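CLIP-associating protein (Drosophila melanogaster, PDB 4G3A) tracks microtubule plus ends and stabilises dynamic microtubules, supporting mitotic spindle formation and kinetochore attachment, this chain being its N-terminal TOG-like domain. Local coordinates at residues E147-Q150 and T151-N154. Sequence-based numbering, arbitrary orientation.
Sequences EFLQ and TIVN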
loop_
_atom_site.group_PDB
_atom_site.type_symbol
_atom_site.label_atom_id
_atom_site.label_comp_id
_atom_site.label_asym_id
_atom_site.label_seq_id
_atom_site.Cartn_x
_atom_site.Cartn_y
_atom_site.Cartn_z
ATOM N N GLU A 147 -5.250 1.300 -7.328
ATOM C CA GLU A 147 -4.262 1.731 -6.346
ATOM C C GLU A 147 -3.085 0.759 -6.307
ATOM O O GLU A 147 -1.925 1.178 -6.238
ATOM C CB GLU A 147 -4.897 1.880 -4.953
ATOM C CG GLU A 147 -5.784 3.108 -4.791
ATOM C CD GLU A 147 -4.990 4.403 -4.781
ATOM O OE1 GLU A 147 -3.776 4.363 -4.469
ATOM O OE2 GLU A 147 -5.583 5.460 -5.077
ATOM N N PHE A 148 -3.385 -0.536 -6.357
ATOM C CA PHE A 148 -2.331 -1.530 -6.313
ATOM C C PHE A 148 -1.356 -1.391 -7.480
ATOM O O PHE A 148 -0.143 -1.511 -7.286
ATOM C CB PHE A 148 -2.875 -2.960 -6.220
ATOM C CG PHE A 148 -1.802 -4.007 -6.350
ATOM C CD1 PHE A 148 -0.715 -4.004 -5.484
ATOM C CD2 PHE A 148 -1.856 -4.962 -7.367
ATOM C CE1 PHE A 148 0.291 -4.940 -5.613
ATOM C CE2 PHE A 148 -0.849 -5.913 -7.497
ATOM C CZ PHE A 148 0.216 -5.901 -6.618
ATOM N N LEU A 149 -1.875 -1.125 -8.681
ATOM C CA LEU A 149 -0.995 -0.874 -9.827
ATOM C C LEU A 149 -0.061 0.285 -9.496
ATOM O O LEU A 149 1.123 0.240 -9.815
ATOM C CB LEU A 149 -1.795 -0.608 -11.107
ATOM C CG LEU A 149 -2.543 -1.837 -11.648
ATOM C CD1 LEU A 149 -3.532 -1.463 -12.743
ATOM C CD2 LEU A 149 -1.579 -2.924 -12.134
ATOM N N GLN A 150 -0.586 1.303 -8.822
ATOM C CA GLN A 150 0.227 2.455 -8.452
ATOM C C GLN A 150 1.271 2.078 -7.400
ATOM O O GLN A 150 2.387 2.602 -7.405
ATOM C CB GLN A 150 -0.659 3.604 -7.966
ATOM C CG GLN A 150 0.103 4.879 -7.640
ATOM C CD GLN A 150 0.699 5.534 -8.864
ATOM O OE1 GLN A 150 1.894 5.859 -8.893
ATOM N NE2 GLN A 150 -0.125 5.728 -9.892
ATOM N N THR A 151 0.912 1.162 -6.500
ATOM C CA THR A 151 1.868 0.677 -5.513
ATOM C C THR A 151 3.049 0.021 -6.218
ATOM O O THR A 151 4.201 0.195 -5.818
ATOM C CB THR A 151 1.234 -0.365 -4.562
ATOM O OG1 THR A 151 0.090 0.204 -3.909
ATOM C CG2 THR A 151 2.250 -0.825 -3.524
ATOM N N ILE A 152 2.759 -0.760 -7.254
ATOM C CA ILE A 152 3.818 -1.386 -8.040
ATOM C C ILE A 152 4.711 -0.324 -8.673
ATOM O O ILE A 152 5.949 -0.399 -8.616
ATOM C CB ILE A 152 3.236 -2.246 -9.173
ATOM C CG1 ILE A 152 2.499 -3.462 -8.607
ATOM C CG2 ILE A 152 4.342 -2.665 -10.142
ATOM C CD1 ILE A 152 1.771 -4.280 -9.673
ATOM N N VAL A 153 4.078 0.667 -9.277
ATOM C CA VAL A 153 4.828 1.750 -9.937
ATOM C C VAL A 153 5.751 2.451 -8.935
ATOM O O VAL A 153 6.943 2.664 -9.207
ATOM C CB VAL A 153 3.885 2.758 -10.613
ATOM C CG1 VAL A 153 4.629 4.055 -10.950
ATOM C CG2 VAL A 153 3.284 2.150 -11.898
ATOM N N ASN A 154 5.211 2.780 -7.767
ATOM C CA ASN A 154 5.990 3.502 -6.751
ATOM C C ASN A 154 7.150 2.661 -6.242
ATOM O O ASN A 154 8.252 3.166 -6.058
ATOM C CB ASN A 154 5.112 3.925 -5.567
ATOM C CG ASN A 154 4.047 4.937 -5.946
ATOM O OD1 ASN A 154 3.059 5.103 -5.234
ATOM N ND2 ASN A 154 4.237 5.615 -7.070
#
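Phe148 to Ile152 and Gln150 to Asn154 are i to i+4 pairs on successive turns of helix 142-159, a helix of the HEAT-repeat array that makes up this TOG-like domain. Four backbone hydrogen bonds of the alpha-helical kind, from Thr151 N to Glu147 O (2.8 Å) through Asn154 N to Gln150 O (2.9 Å), hold the two turns together. On the buried side, Ile152 lays the end of its side chain over one face of the Phe148 ring: CD1 sits 4.1 Å from the ring centroid, 29° off the ring normal, a CH-pi contact. Phe148 CE2 lies 3.8 Å from Ile152 CD1. The ring can lie along the helix beneath this methyl because Phe148 carries CG anti to its own backbone N (chi1 173°), which swings it toward the following turn. Leu149 CD2 reaches the same methyl more loosely, at 4.4 Å from Ile152 CD1. On the solvent side, Gln150 bends at its second torsion and brings OE1 to 3.0 Å from Asn154 ND2. The two amide planes are turned 45° apart and the N-H points poorly at the oxygen, so this bond is weak and probably adds little to the backbone bonds. Around this turn, Phe148 packs on Leu132, Ala133 and Cys136 of helix 125-136 and meets Phe137 edge-to-face. Gln111 of helix 104-119 hydrogen-bonds both Glu147 OE1 and Thr151 OG1, while Leu149 and Val153 rest on Thr191 of helix 182-199, so this stretch of helix touches three others of the array.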